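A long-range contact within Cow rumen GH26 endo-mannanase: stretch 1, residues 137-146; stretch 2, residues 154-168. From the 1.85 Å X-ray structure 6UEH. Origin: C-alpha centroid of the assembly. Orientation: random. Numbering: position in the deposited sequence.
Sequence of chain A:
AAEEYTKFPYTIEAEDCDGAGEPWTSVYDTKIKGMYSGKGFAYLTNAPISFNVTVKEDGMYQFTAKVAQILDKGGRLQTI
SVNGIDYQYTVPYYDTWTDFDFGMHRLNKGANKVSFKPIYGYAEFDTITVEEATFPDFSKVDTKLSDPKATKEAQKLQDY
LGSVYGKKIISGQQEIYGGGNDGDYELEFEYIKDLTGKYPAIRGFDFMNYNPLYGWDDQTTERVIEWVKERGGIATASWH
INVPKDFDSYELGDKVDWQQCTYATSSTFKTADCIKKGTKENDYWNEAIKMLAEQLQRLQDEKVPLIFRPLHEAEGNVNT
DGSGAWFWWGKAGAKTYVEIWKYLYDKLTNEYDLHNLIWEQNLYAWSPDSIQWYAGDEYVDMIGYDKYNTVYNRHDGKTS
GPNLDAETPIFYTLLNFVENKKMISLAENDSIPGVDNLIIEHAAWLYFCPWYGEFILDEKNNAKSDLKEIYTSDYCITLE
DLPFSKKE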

# COMPACT_ATOMS: atom_id res chain seq x y z
N ASP A 137 12.79 -10.25 7.46
CA ASP A 137 12.94 -11.49 6.72
C ASP A 137 11.64 -11.78 5.96
O ASP A 137 10.70 -12.36 6.51
N PHE A 138 11.59 -11.35 4.70
CA PHE A 138 10.39 -11.50 3.89
C PHE A 138 10.13 -12.96 3.53
O PHE A 138 8.98 -13.36 3.32
N SER A 139 11.19 -13.76 3.48
CA SER A 139 11.06 -15.17 3.11
C SER A 139 10.41 -15.99 4.21
O SER A 139 9.91 -17.08 3.97
N LYS A 140 10.42 -15.45 5.43
CA LYS A 140 9.88 -16.18 6.58
C LYS A 140 8.43 -15.80 6.87
O LYS A 140 7.84 -16.29 7.83
N VAL A 141 7.85 -14.94 6.03
CA VAL A 141 6.43 -14.63 6.14
C VAL A 141 5.61 -15.86 5.82
O VAL A 141 5.74 -16.44 4.74
N ASP A 142 4.76 -16.28 6.75
CA ASP A 142 3.90 -17.44 6.52
C ASP A 142 2.80 -17.10 5.52
O ASP A 142 2.03 -16.16 5.73
N THR A 143 2.73 -17.86 4.44
CA THR A 143 1.79 -17.57 3.37
C THR A 143 0.62 -18.55 3.34
O THR A 143 0.01 -18.77 2.28
N LYS A 144 0.29 -19.14 4.48
CA LYS A 144 -0.91 -19.96 4.58
C LYS A 144 -2.13 -19.05 4.44
O LYS A 144 -2.23 -18.04 5.13
N LEU A 145 -3.04 -19.40 3.54
CA LEU A 145 -4.20 -18.57 3.28
C LEU A 145 -5.16 -18.57 4.47
O LEU A 145 -5.20 -19.52 5.25
N SER A 146 -5.93 -17.50 4.61
CA SER A 146 -6.84 -17.34 5.74
C SER A 146 -8.02 -18.32 5.66
O SER A 146 -8.56 -18.72 6.68
N ALA A 154 -5.08 -21.89 -5.37
CA ALA A 154 -4.96 -20.63 -4.64
C ALA A 154 -3.76 -20.64 -3.69
O ALA A 154 -2.99 -19.69 -3.64
N GLN A 155 -3.61 -21.73 -2.95
CA GLN A 155 -2.53 -21.85 -1.98
C GLN A 155 -1.17 -21.92 -2.68
O GLN A 155 -0.19 -21.34 -2.21
N LYS A 156 -1.12 -22.62 -3.81
CA LYS A 156 0.11 -22.71 -4.59
C LYS A 156 0.50 -21.35 -5.17
O LYS A 156 1.69 -21.01 -5.22
N LEU A 157 -0.49 -20.58 -5.61
CA LEU A 157 -0.23 -19.23 -6.10
C LEU A 157 0.32 -18.34 -4.98
O LEU A 157 1.32 -17.65 -5.17
N GLN A 158 -0.33 -18.37 -3.82
CA GLN A 158 0.10 -17.57 -2.69
C GLN A 158 1.51 -17.94 -2.25
O GLN A 158 2.31 -17.07 -1.88
N ASP A 159 1.83 -19.23 -2.30
CA ASP A 159 3.16 -19.69 -1.92
C ASP A 159 4.21 -19.23 -2.93
O ASP A 159 5.32 -18.88 -2.55
N TYR A 160 3.85 -19.24 -4.21
CA TYR A 160 4.76 -18.72 -5.23
C TYR A 160 5.06 -17.25 -4.97
O TYR A 160 6.21 -16.81 -5.07
N LEU A 161 4.01 -16.48 -4.67
CA LEU A 161 4.16 -15.06 -4.37
C LEU A 161 5.09 -14.86 -3.17
O LEU A 161 5.95 -13.99 -3.18
N GLY A 162 4.90 -15.68 -2.14
CA GLY A 162 5.74 -15.63 -0.97
C GLY A 162 7.19 -15.96 -1.28
O GLY A 162 8.10 -15.51 -0.59
N SER A 163 7.40 -16.75 -2.33
CA SER A 163 8.73 -17.22 -2.68
C SER A 163 9.56 -16.13 -3.35
O SER A 163 10.79 -16.21 -3.38
N VAL A 164 8.90 -15.11 -3.89
CA VAL A 164 9.62 -14.03 -4.55
C VAL A 164 9.53 -12.72 -3.76
O VAL A 164 10.19 -11.74 -4.09
N TYR A 165 8.72 -12.73 -2.70
CA TYR A 165 8.52 -11.55 -1.87
C TYR A 165 9.82 -11.11 -1.22
O TYR A 165 10.45 -11.88 -0.48
N GLY A 166 10.23 -9.87 -1.49
CA GLY A 166 11.47 -9.34 -0.95
C GLY A 166 12.65 -9.54 -1.88
O GLY A 166 13.70 -8.92 -1.71
N LYS A 167 12.48 -10.40 -2.88
CA LYS A 167 13.55 -10.69 -3.84
C LYS A 167 13.28 -10.04 -5.20
O LYS A 167 14.21 -9.66 -5.92
N LYS A 168 12.00 -9.95 -5.56
CA LYS A 168 11.60 -9.41 -6.86
C LYS A 168 10.37 -8.52 -6.72
O LYS A 168 9.76 -8.46 -5.65

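A segment without regular secondary structure can be held against a helix by a helix side-chain amide that bonds its backbone and a carboxylate that accepts from one of its hydroxyls, and residues 137-146 and 154-168 of this mannanase illustrate the principle well. The two stretches bury 617 Å² between them, and the register runs antiparallel, from Phe-138 beside Gly-166 to Leu-145 beside Gln-155.

The polar contacts centre on Gln-155 and Thr-143. The CA-to-CB bond of Gln-155 points sideways, but with chi1 t and chi2 p its amide reaches the loop and serves it in both senses: NE2 donates to Thr-143 O at 2.9 Å, while OE1 accepts from Leu-145 N at 3.0 Å, both nearly linear. One side chain thus serves both a carbonyl and an amide of the loop backbone. Thr-143 points toward the helix with chi1 p, and its OG1 donates to Asp-159 OD1 at 2.7 Å. The other carboxylate oxygen, Asp-159 OD2, receives a weak hydrogen bond of 3.4 Å from Gln-155 NE2, which links the two helical side chains that grip the loop.

Apolar contacts fill the space around this network. Leu-145, buried and pointing toward the helix in an m,t rotamer, places CD1 3.8 Å from Ala-154 CB and CD2 3.7 Å from Gln-158 CG. The aliphatic part of Gln-158 also lies against Thr-143, with CG 3.9 Å from Thr-143 CB. The methyl CG2 of Thr-143 rests 3.8 Å from Gly-162 CA; a CB at this glycine would fall 2.6 Å from Thr-143 CG2, a clash, so the close approach depends on the bare backbone.

At the other end the contact is aromatic. Phe-138, chi1 m, points toward the second stretch and turns its edge to the face of Tyr-165, chi1 t, with ring centroids 5.2 Å apart and planes at 75°. Phe-138 CD1 comes within 3.5 Å of Tyr-165 CE2, and Val-141 CG2 meets the edge of the tyrosine ring at 4.4 Å from the same CE2. Phe-138 CD2 also packs 3.6 Å from Gly-166 CA. Here glycine is doubly apt: a CB would clash with the phenylalanine, and the backbone angles would jam it against the preceding carbonyl.

Two waters complete the seam. Water 1 donates to both Phe-138 O (2.5 Å from its oxygen) and Gly-162 O (2.7 Å), joining two carbonyls that could not bond directly. Water 2 donates to Lys-144 O and accepts from Gln-158 NE2, with its oxygen 3.0 Å from each.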

# COMPACT_ATOMS: atom_id res chain seq x y z
CB ASP A 137 13.28 -12.66 7.65
CG ASP A 137 13.80 -13.87 6.91
OD1 ASP A 137 13.50 -14.02 5.70
OD2 ASP A 137 14.52 -14.69 7.53
CB PHE A 138 10.51 -10.67 2.60
CG PHE A 138 10.68 -9.20 2.85
CD1 PHE A 138 9.66 -8.45 3.41
CD2 PHE A 138 11.86 -8.56 2.50
CE1 PHE A 138 9.82 -7.10 3.63
CE2 PHE A 138 12.02 -7.20 2.72
CZ PHE A 138 11.00 -6.47 3.29
CB SER A 139 12.43 -15.76 2.77
OG SER A 139 13.26 -15.82 3.92
CB LYS A 140 10.74 -15.93 7.82
CG LYS A 140 12.00 -16.78 7.87
CD LYS A 140 11.65 -18.26 7.90
CE LYS A 140 12.88 -19.13 7.74
NZ LYS A 140 13.89 -18.89 8.81
CB VAL A 141 6.03 -13.48 5.19
CG1 VAL A 141 4.53 -13.25 5.25
CG2 VAL A 141 6.79 -12.21 5.53
CB ASP A 142 3.29 -17.94 7.83
CG ASP A 142 2.35 -19.12 7.62
OD1 ASP A 142 2.57 -19.91 6.68
OD2 ASP A 142 1.39 -19.25 8.40
CB THR A 143 2.48 -17.57 2.00
OG1 THR A 143 3.37 -18.69 1.90
CG2 THR A 143 3.28 -16.28 1.81
CB LYS A 144 -0.97 -20.72 5.91
CG LYS A 144 -2.06 -21.78 5.97
CD LYS A 144 -2.13 -22.44 7.34
CE LYS A 144 -3.03 -23.67 7.33
NZ LYS A 144 -4.44 -23.37 6.94
CB LEU A 145 -4.92 -19.04 2.01
CG LEU A 145 -4.17 -18.68 0.72
CD1 LEU A 145 -4.81 -19.35 -0.49
CD2 LEU A 145 -4.12 -17.17 0.54
CB SER A 146 -7.36 -15.91 5.81
OG SER A 146 -8.02 -15.54 4.61
CB ALA A 154 -6.24 -20.36 -3.86
CB GLN A 155 -2.73 -23.08 -1.09
CG GLN A 155 -1.70 -23.20 0.02
CD GLN A 155 -1.68 -21.98 0.93
OE1 GLN A 155 -2.57 -21.78 1.75
NE2 GLN A 155 -0.66 -21.14 0.77
CB LYS A 156 -0.02 -23.75 -5.70
CG LYS A 156 0.11 -25.19 -5.20
CD LYS A 156 -0.50 -26.19 -6.16
CE LYS A 156 0.24 -26.25 -7.48
NZ LYS A 156 -0.35 -27.30 -8.37
CB LEU A 157 -1.49 -18.61 -6.70
CG LEU A 157 -1.42 -17.12 -7.08
CD1 LEU A 157 -0.24 -16.83 -8.00
CD2 LEU A 157 -2.73 -16.67 -7.74
CB GLN A 158 -0.87 -17.72 -1.51
CG GLN A 158 -0.56 -16.84 -0.30
CD GLN A 158 -0.99 -15.39 -0.48
OE1 GLN A 158 -1.03 -14.87 -1.59
NE2 GLN A 158 -1.33 -14.74 0.63
CB ASP A 159 3.19 -21.21 -1.77
CG ASP A 159 2.62 -21.66 -0.44
OD1 ASP A 159 2.73 -20.89 0.54
OD2 ASP A 159 2.08 -22.78 -0.37
CB TYR A 160 4.19 -18.88 -6.64
CG TYR A 160 4.96 -18.05 -7.64
CD1 TYR A 160 6.20 -18.48 -8.12
CD2 TYR A 160 4.48 -16.82 -8.09
CE1 TYR A 160 6.92 -17.72 -9.02
CE2 TYR A 160 5.19 -16.06 -9.00
CZ TYR A 160 6.41 -16.51 -9.46
OH TYR A 160 7.13 -15.75 -10.36
CB LEU A 161 2.80 -14.42 -4.09
CG LEU A 161 1.79 -14.48 -5.24
CD1 LEU A 161 0.43 -13.92 -4.81
CD2 LEU A 161 2.32 -13.76 -6.46
CB SER A 163 8.66 -18.45 -3.58
OG SER A 163 8.32 -18.10 -4.91
CB VAL A 164 9.09 -13.80 -5.98
CG1 VAL A 164 9.27 -15.06 -6.81
CG2 VAL A 164 7.63 -13.36 -5.95
CB TYR A 165 7.46 -11.83 -0.80
CG TYR A 165 6.99 -10.61 -0.03
CD1 TYR A 165 6.51 -9.48 -0.69
CD2 TYR A 165 7.00 -10.59 1.36
CE1 TYR A 165 6.07 -8.37 0.01
CE2 TYR A 165 6.56 -9.48 2.07
CZ TYR A 165 6.09 -8.38 1.39
OH TYR A 165 5.65 -7.27 2.09
CB LYS A 167 13.73 -12.20 -4.02
CG LYS A 167 14.06 -12.95 -2.74
CD LYS A 167 14.57 -14.35 -3.05
CE LYS A 167 13.71 -15.43 -2.40
NZ LYS A 167 13.70 -15.33 -0.91
CB LYS A 168 11.28 -10.54 -7.85
CG LYS A 168 12.33 -11.64 -7.96
CD LYS A 168 13.49 -11.21 -8.83
CE LYS A 168 14.45 -12.37 -9.05
NZ LYS A 168 15.56 -11.98 -9.96
O HOH W 1 7.68 -15.05 2.07
O HOH W 2 -1.33 -15.68 3.47